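Long-range contact in pyridoxal kinase (Entamoeba histolytica, PDB 4S1H), which probably phosphorylates pyridoxal to pyridoxal 5'-phosphate with ATP as donor, and binds ADP and magnesium: residues M1-C13 with L72-F84. Sequence-based numbering, arbitrary orientation.
Sequences MTNKVLTISSYVC and LDKDIEFLVTGYF
The carbonyl oxygen of Leu72 is gripped from the other segment by Asn3, whose ND2 lies 2.9 Å from Leu72 O along an almost straight N-H line (176°), with the acceptor in the plane of the Asn3 amide. One water accepts the N-H of Asp75 at the turn 73-76 and lies within hydrogen-bonding distance of Leu72 O and Asn3 O; a second water, on Asn3 N, is at most weakly bound to Leu72 O. With CG beside its own backbone N (chi1 -66°), the Asn3 amide reaches across to Leu72 O; its OD1 is bound by Gln32 and ND2 also meets Ser14 of the second subunit.

Next, Lys4 O takes the N-H of Glu77 at 2.8 Å and, weakly, that of Phe78. From there strands 5-9 and 78-81 run nearly parallel, neighbours in the mixed sheet of this ribokinase-like fold. Leu6 N to Phe78 O, Val80 N to Leu6 O, Ile8 N to Val80 O and Gly82 N to Ile8 O bond in turn.

The Leu6 and Leu79 chains run alongside one another, Leu6 CD2 3.6 Å from Leu79 CD1, on the face covered by helix 87-100. On the other face, Val5, Phe78 and Val80 pack against helix 216-229, and Lys4 CG runs beside Phe78 CD2, 3.9 Å away.

At the end of strand 5-9, Ser9 OG stands anti to its backbone N (chi1 -170°) and accepts Tyr83 N at 3.1 Å, lying 3.4 Å from Gly82 CA. Ser10, which binds pyridoxal 5'-phosphate in another structure of this enzyme, sets its CB 3.8 Å from Tyr83 CD2. Where strand 5-9 ends, a serine hydroxyl thus takes over from the backbone carbonyls, holding the chain that leads into the substrate site to the segment around Gly82, near the magnesium-binding Asp111.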
ATOM      1  N   MET A   1     -18.427   6.792  -0.924  1.00 54.34           N
ATOM      2  CA  MET A   1     -16.987   6.470  -0.658  1.00 45.25           C
ATOM      3  C   MET A   1     -16.357   7.479   0.301  1.00 45.92           C
ATOM      4  O   MET A   1     -15.967   8.575  -0.108  1.00 52.18           O
ATOM      5  CB  MET A   1     -16.167   6.480  -1.952  1.00 62.73           C
ATOM      6  CG  MET A   1     -16.371   5.304  -2.887  1.00 66.88           C
ATOM      7  SD  MET A   1     -15.387   5.570  -4.388  1.00 69.89           S
ATOM      8  CE  MET A   1     -13.721   5.325  -3.763  1.00 70.60           C
ATOM      9  N   THR A   2     -16.250   7.103   1.567  1.00 31.66           N
ATOM     10  CA  THR A   2     -15.596   7.938   2.576  1.00 23.88           C
ATOM     11  C   THR A   2     -14.470   7.163   3.257  1.00 21.78           C
ATOM     12  O   THR A   2     -14.595   5.967   3.510  1.00 26.65           O
ATOM     13  CB  THR A   2     -16.596   8.387   3.638  1.00 26.77           C
ATOM     14  OG1 THR A   2     -17.150   7.244   4.272  1.00 38.07           O
ATOM     15  CG2 THR A   2     -17.747   9.197   2.970  1.00 37.25           C
ATOM     16  N   ASN A   3     -13.391   7.867   3.557  1.00 20.75           N
ATOM     17  CA  ASN A   3     -12.289   7.285   4.299  1.00 18.50           C
ATOM     18  C   ASN A   3     -12.705   7.109   5.748  1.00 17.63           C
ATOM     19  O   ASN A   3     -13.100   8.070   6.382  1.00 20.56           O
ATOM     20  CB  ASN A   3     -11.074   8.201   4.202  1.00 18.20           C
ATOM     21  CG  ASN A   3     -10.541   8.286   2.788  1.00 21.00           C
ATOM     22  OD1 ASN A   3     -10.350   7.259   2.149  1.00 22.86           O
ATOM     23  ND2 ASN A   3     -10.297   9.492   2.305  1.00 23.77           N
ATOM     24  N   LYS A   4     -12.622   5.874   6.236  1.00 15.75           N
ATOM     25  CA  LYS A   4     -13.030   5.546   7.608  1.00 17.31           C
ATOM     26  C   LYS A   4     -11.832   5.491   8.548  1.00 17.23           C
ATOM     27  O   LYS A   4     -12.001   5.707   9.774  1.00 18.60           O
ATOM     28  CB  LYS A   4     -13.787   4.228   7.593  1.00 19.83           C
ATOM     29  CG  LYS A   4     -14.349   3.822   8.952  1.00 35.26           C
ATOM     30  CD  LYS A   4     -15.233   2.586   8.876  1.00 59.37           C
ATOM     31  CE  LYS A   4     -16.572   2.868   8.220  1.00 55.96           C
ATOM     32  NZ  LYS A   4     -17.501   1.730   8.452  1.00 56.49           N
ATOM     33  N   VAL A   5     -10.649   5.148   8.023  1.00 14.50           N
ATOM     34  CA  VAL A   5      -9.447   4.989   8.815  1.00 15.47           C
ATOM     35  C   VAL A   5      -8.344   5.905   8.324  1.00 14.97           C
ATOM     36  O   VAL A   5      -8.183   6.079   7.122  1.00 13.91           O
ATOM     37  CB  VAL A   5      -8.906   3.524   8.762  1.00 15.95           C
ATOM     38  CG1 VAL A   5      -7.662   3.345   9.616  1.00 18.91           C
ATOM     39  CG2 VAL A   5     -10.007   2.547   9.169  1.00 15.21           C
ATOM     40  N   LEU A   6      -7.568   6.445   9.258  1.00 13.95           N
ATOM     41  CA  LEU A   6      -6.314   7.125   8.930  1.00 13.58           C
ATOM     42  C   LEU A   6      -5.223   6.394   9.661  1.00 17.23           C
ATOM     43  O   LEU A   6      -5.334   6.169  10.881  1.00 13.53           O
ATOM     44  CB  LEU A   6      -6.357   8.586   9.345  1.00 16.52           C
ATOM     45  CG  LEU A   6      -5.054   9.356   9.396  1.00 16.42           C
ATOM     46  CD1 LEU A   6      -4.519   9.519   7.970  1.00 22.94           C
ATOM     47  CD2 LEU A   6      -5.295  10.702  10.063  1.00 17.86           C
ATOM     48  N   THR A   7      -4.211   5.986   8.910  1.00 13.60           N
ATOM     49  CA  THR A   7      -3.109   5.221   9.493  1.00 17.39           C
ATOM     50  C   THR A   7      -1.780   5.816   9.064  1.00 19.72           C
ATOM     51  O   THR A   7      -1.508   6.049   7.868  1.00 15.37           O
ATOM     52  CB  THR A   7      -3.209   3.704   9.200  1.00 20.02           C
ATOM     53  OG1 THR A   7      -1.969   3.072   9.545  1.00 17.42           O
ATOM     54  CG2 THR A   7      -3.511   3.435   7.775  1.00 21.38           C
ATOM     55  N   ILE A   8      -0.962   6.083  10.055  1.00 14.58           N
ATOM     56  CA  ILE A   8       0.297   6.788   9.914  1.00 13.70           C
ATOM     57  C   ILE A   8       1.389   5.860  10.380  1.00 18.14           C
ATOM     58  O   ILE A   8       1.494   5.561  11.590  1.00 14.19           O
ATOM     59  CB  ILE A   8       0.278   8.097  10.765  1.00 14.84           C
ATOM     60  CG1 ILE A   8      -0.875   9.019  10.352  1.00 15.71           C
ATOM     61  CG2 ILE A   8       1.628   8.790  10.728  1.00 16.86           C
ATOM     62  CD1 ILE A   8      -1.123  10.199  11.279  1.00 16.63           C
ATOM     63  N   SER A   9       2.212   5.371   9.472  1.00 15.16           N
ATOM     64  CA  SER A   9       3.242   4.408   9.822  1.00 15.33           C
ATOM     65  C   SER A   9       4.235   4.245   8.674  1.00 15.35           C
ATOM     66  O   SER A   9       4.165   4.972   7.669  1.00 14.13           O
ATOM     67  CB  SER A   9       2.631   3.057  10.219  1.00 16.50           C
ATOM     68  OG  SER A   9       3.620   2.205  10.786  1.00 15.54           O
ATOM     69  N   SER A  10       5.167   3.333   8.826  1.00 14.46           N
ATOM     70  CA  SER A  10       6.296   3.198   7.917  1.00 14.60           C
ATOM     71  C   SER A  10       5.908   2.527   6.613  1.00 15.28           C
ATOM     72  O   SER A  10       4.847   1.931   6.497  1.00 15.07           O
ATOM     73  CB  SER A  10       7.382   2.346   8.574  1.00 16.60           C
ATOM     74  OG  SER A  10       6.808   1.138   9.063  1.00 17.36           O
ATOM     75  N   TYR A  11       6.781   2.642   5.612  1.00 15.26           N
ATOM     76  CA  TYR A  11       6.577   2.014   4.314  1.00 16.62           C
ATOM     77  C   TYR A  11       7.874   1.363   3.839  1.00 15.04           C
ATOM     78  O   TYR A  11       8.942   1.981   3.943  1.00 15.47           O
ATOM     79  CB  TYR A  11       6.073   3.040   3.288  1.00 14.80           C
ATOM     80  CG  TYR A  11       5.878   2.435   1.935  1.00 14.66           C
ATOM     81  CD1 TYR A  11       4.700   1.823   1.613  1.00 15.07           C
ATOM     82  CD2 TYR A  11       6.906   2.436   0.995  1.00 15.36           C
ATOM     83  CE1 TYR A  11       4.510   1.207   0.397  1.00 16.84           C
ATOM     84  CE2 TYR A  11       6.734   1.845  -0.253  1.00 15.46           C
ATOM     85  CZ  TYR A  11       5.521   1.262  -0.549  1.00 15.33           C
ATOM     86  OH  TYR A  11       5.297   0.641  -1.755  1.00 16.43           O
ATOM     87  N   VAL A  12       7.745   0.139   3.323  1.00 15.22           N
ATOM     88  CA  VAL A  12       8.813  -0.578   2.609  1.00 15.97           C
ATOM     89  C   VAL A  12       8.350  -0.970   1.210  1.00 16.20           C
ATOM     90  O   VAL A  12       7.209  -1.397   1.043  1.00 15.83           O
ATOM     91  CB  VAL A  12       9.289  -1.856   3.348  1.00 18.33           C
ATOM     92  CG1 VAL A  12      10.045  -1.436   4.586  1.00 18.06           C
ATOM     93  CG2 VAL A  12       8.113  -2.784   3.705  1.00 20.69           C
ATOM     94  N   CYS A  13       9.226  -0.794   0.227  1.00 16.80           N
ATOM     95  CA  CYS A  13       8.907  -1.138  -1.187  1.00 17.14           C
ATOM     96  C   CYS A  13       8.769  -2.627  -1.445  1.00 17.53           C
ATOM     97  O   CYS A  13       7.956  -3.074  -2.242  1.00 17.55           O
ATOM     98  CB  CYS A  13       9.962  -0.572  -2.142  1.00 17.85           C
ATOM     99  SG  CYS A  13      10.145   1.209  -2.032  1.00 17.58           S
ATOM    100  N   LEU A  72     -10.886  15.200   2.801  1.00 20.75           N
ATOM    101  CA  LEU A  72     -10.699  13.745   2.668  1.00 19.95           C
ATOM    102  C   LEU A  72     -10.644  12.995   4.005  1.00 21.40           C
ATOM    103  O   LEU A  72     -10.757  11.766   4.023  1.00 18.52           O
ATOM    104  CB  LEU A  72      -9.421  13.466   1.852  1.00 21.09           C
ATOM    105  CG  LEU A  72      -9.493  14.010   0.410  1.00 21.73           C
ATOM    106  CD1 LEU A  72      -8.157  13.923  -0.309  1.00 26.56           C
ATOM    107  CD2 LEU A  72     -10.567  13.290  -0.398  1.00 22.61           C
ATOM    108  N   ASP A  73     -10.501  13.746   5.096  1.00 19.93           N
ATOM    109  CA  ASP A  73     -10.423  13.164   6.461  1.00 21.31           C
ATOM    110  C   ASP A  73     -11.610  13.506   7.367  1.00 22.15           C
ATOM    111  O   ASP A  73     -11.521  13.290   8.590  1.00 22.00           O
ATOM    112  CB  ASP A  73      -9.108  13.594   7.143  1.00 24.63           C
ATOM    113  CG  ASP A  73      -9.025  15.112   7.380  1.00 29.73           C
ATOM    114  OD1 ASP A  73      -9.882  15.898   6.883  1.00 28.66           O
ATOM    115  OD2 ASP A  73      -8.084  15.545   8.061  1.00 47.54           O
ATOM    116  N   LYS A  74     -12.703  14.007   6.779  1.00 22.41           N
ATOM    117  CA  LYS A  74     -13.801  14.558   7.576  1.00 26.87           C
ATOM    118  C   LYS A  74     -14.614  13.456   8.291  1.00 25.99           C
ATOM    119  O   LYS A  74     -15.264  13.728   9.284  1.00 31.73           O
ATOM    120  CB  LYS A  74     -14.706  15.486   6.727  1.00 28.81           C
ATOM    121  CG  LYS A  74     -16.011  14.861   6.245  1.00 39.38           C
ATOM    122  CD  LYS A  74     -16.698  15.635   5.104  1.00 64.31           C
ATOM    123  CE  LYS A  74     -17.021  14.728   3.930  1.00 58.66           C
ATOM    124  NZ  LYS A  74     -18.263  13.941   4.170  1.00 82.36           N
ATOM    125  N   ASP A  75     -14.555  12.233   7.764  1.00 21.51           N
ATOM    126  CA  ASP A  75     -15.397  11.122   8.187  1.00 21.95           C
ATOM    127  C   ASP A  75     -14.616  10.022   8.932  1.00 22.40           C
ATOM    128  O   ASP A  75     -15.164   8.969   9.195  1.00 21.59           O
ATOM    129  CB  ASP A  75     -16.071  10.507   6.950  1.00 29.21           C
ATOM    130  CG  ASP A  75     -16.917  11.521   6.175  1.00 41.16           C
ATOM    131  OD1 ASP A  75     -17.801  12.140   6.801  1.00 38.18           O
ATOM    132  OD2 ASP A  75     -16.678  11.715   4.959  1.00 58.12           O
ATOM    133  N   ILE A  76     -13.350  10.282   9.251  1.00 20.40           N
ATOM    134  CA  ILE A  76     -12.485   9.334   9.942  1.00 17.42           C
ATOM    135  C   ILE A  76     -13.148   8.911  11.251  1.00 18.05           C
ATOM    136  O   ILE A  76     -13.618   9.757  11.965  1.00 19.36           O
ATOM    137  CB  ILE A  76     -11.101   9.988  10.224  1.00 18.60           C
ATOM    138  CG1 ILE A  76     -10.320  10.195   8.923  1.00 19.34           C
ATOM    139  CG2 ILE A  76     -10.250   9.182  11.192  1.00 18.66           C
ATOM    140  CD1 ILE A  76     -10.236   8.978   8.045  1.00 26.47           C
ATOM    141  N   GLU A  77     -13.272   7.612  11.465  1.00 17.01           N
ATOM    142  CA  GLU A  77     -13.760   7.055  12.765  1.00 17.02           C
ATOM    143  C   GLU A  77     -12.683   6.322  13.553  1.00 18.02           C
ATOM    144  O   GLU A  77     -12.891   6.001  14.738  1.00 16.73           O
ATOM    145  CB  GLU A  77     -14.942   6.121  12.517  1.00 20.11           C
ATOM    146  CG  GLU A  77     -16.144   6.805  11.872  1.00 24.46           C
ATOM    147  CD  GLU A  77     -17.246   5.831  11.484  1.00 33.90           C
ATOM    148  OE1 GLU A  77     -17.511   4.872  12.245  1.00 42.92           O
ATOM    149  OE2 GLU A  77     -17.864   6.027  10.419  1.00 46.02           O
ATOM    150  N   PHE A  78     -11.560   6.035  12.898  1.00 17.19           N
ATOM    151  CA  PHE A  78     -10.497   5.197  13.438  1.00 15.87           C
ATOM    152  C   PHE A  78      -9.162   5.761  13.030  1.00 16.87           C
ATOM    153  O   PHE A  78      -8.968   6.168  11.871  1.00 15.50           O
ATOM    154  CB  PHE A  78     -10.629   3.749  12.951  1.00 14.84           C
ATOM    155  CG  PHE A  78     -11.907   3.105  13.371  1.00 15.92           C
ATOM    156  CD1 PHE A  78     -11.984   2.444  14.616  1.00 18.16           C
ATOM    157  CD2 PHE A  78     -13.035   3.195  12.595  1.00 17.17           C
ATOM    158  CE1 PHE A  78     -13.175   1.868  15.040  1.00 19.56           C
ATOM    159  CE2 PHE A  78     -14.236   2.647  13.001  1.00 22.00           C
ATOM    160  CZ  PHE A  78     -14.294   1.965  14.213  1.00 18.94           C
ATOM    161  N   LEU A  79      -8.234   5.766  13.991  1.00 15.97           N
ATOM    162  CA  LEU A  79      -6.902   6.239  13.781  1.00 14.98           C
ATOM    163  C   LEU A  79      -5.937   5.190  14.231  1.00 18.82           C
ATOM    164  O   LEU A  79      -6.175   4.569  15.268  1.00 14.76           O
ATOM    165  CB  LEU A  79      -6.709   7.500  14.579  1.00 16.41           C
ATOM    166  CG  LEU A  79      -5.372   8.195  14.477  1.00 32.75           C
ATOM    167  CD1 LEU A  79      -5.147   8.752  13.087  1.00 37.59           C
ATOM    168  CD2 LEU A  79      -5.370   9.316  15.483  1.00 42.22           C
ATOM    169  N   VAL A  80      -4.870   4.984  13.461  1.00 14.37           N
ATOM    170  CA  VAL A  80      -3.763   4.088  13.852  1.00 13.58           C
ATOM    171  C   VAL A  80      -2.465   4.800  13.654  1.00 15.73           C
ATOM    172  O   VAL A  80      -2.281   5.472  12.612  1.00 15.12           O
ATOM    173  CB  VAL A  80      -3.711   2.786  13.041  1.00 15.13           C
ATOM    174  CG1 VAL A  80      -2.527   1.918  13.445  1.00 16.77           C
ATOM    175  CG2 VAL A  80      -4.999   2.027  13.183  1.00 21.17           C
ATOM    176  N   THR A  81      -1.567   4.677  14.611  1.00 15.34           N
ATOM    177  CA  THR A  81      -0.206   5.105  14.431  1.00 14.28           C
ATOM    178  C   THR A  81       0.711   3.944  14.663  1.00 14.62           C
ATOM    179  O   THR A  81       0.426   3.050  15.512  1.00 15.90           O
ATOM    180  CB  THR A  81       0.152   6.340  15.286  1.00 15.18           C
ATOM    181  OG1 THR A  81       0.104   5.963  16.662  1.00 16.23           O
ATOM    182  CG2 THR A  81      -0.785   7.521  15.037  1.00 17.98           C
ATOM    183  N   GLY A  82       1.829   3.937  13.937  1.00 15.80           N
ATOM    184  CA  GLY A  82       2.850   2.928  14.039  1.00 15.91           C
ATOM    185  C   GLY A  82       4.211   3.536  14.215  1.00 16.00           C
ATOM    186  O   GLY A  82       4.482   4.260  15.216  1.00 15.51           O
ATOM    187  N   TYR A  83       5.086   3.242  13.261  1.00 14.79           N
ATOM    188  CA  TYR A  83       6.486   3.615  13.347  1.00 15.73           C
ATOM    189  C   TYR A  83       6.699   5.073  12.993  1.00 17.33           C
ATOM    190  O   TYR A  83       6.136   5.540  12.003  1.00 17.22           O
ATOM    191  CB  TYR A  83       7.339   2.755  12.414  1.00 16.73           C
ATOM    192  CG  TYR A  83       8.793   3.124  12.407  1.00 17.51           C
ATOM    193  CD1 TYR A  83       9.663   2.625  13.390  1.00 20.76           C
ATOM    194  CD2 TYR A  83       9.318   3.969  11.437  1.00 17.98           C
ATOM    195  CE1 TYR A  83      11.005   2.971  13.391  1.00 25.03           C
ATOM    196  CE2 TYR A  83      10.649   4.305  11.428  1.00 18.38           C
ATOM    197  CZ  TYR A  83      11.489   3.809  12.397  1.00 20.12           C
ATOM    198  OH  TYR A  83      12.819   4.138  12.392  1.00 32.99           O
ATOM    199  N   PHE A  84       7.498   5.771  13.809  1.00 16.25           N
ATOM    200  CA  PHE A  84       7.990   7.093  13.455  1.00 16.16           C
ATOM    201  C   PHE A  84       9.520   7.110  13.502  1.00 18.09           C
ATOM    202  O   PHE A  84      10.120   6.608  14.459  1.00 17.94           O
ATOM    203  CB  PHE A  84       7.460   8.142  14.409  1.00 17.08           C
ATOM    204  CG  PHE A  84       5.983   8.302  14.376  1.00 15.74           C
ATOM    205  CD1 PHE A  84       5.385   9.225  13.541  1.00 17.61           C
ATOM    206  CD2 PHE A  84       5.185   7.592  15.274  1.00 16.21           C
ATOM    207  CE1 PHE A  84       4.018   9.383  13.553  1.00 19.89           C
ATOM    208  CE2 PHE A  84       3.817   7.775  15.310  1.00 15.94           C
ATOM    209  CZ  PHE A  84       3.227   8.669  14.444  1.00 17.28           C
TER
HETATM  210  O   HOH W   1     -12.760  10.983   5.999  1.00 22.86           O
HETATM  211  O   HOH W   2     -13.824  10.688   3.438  1.00 29.70           O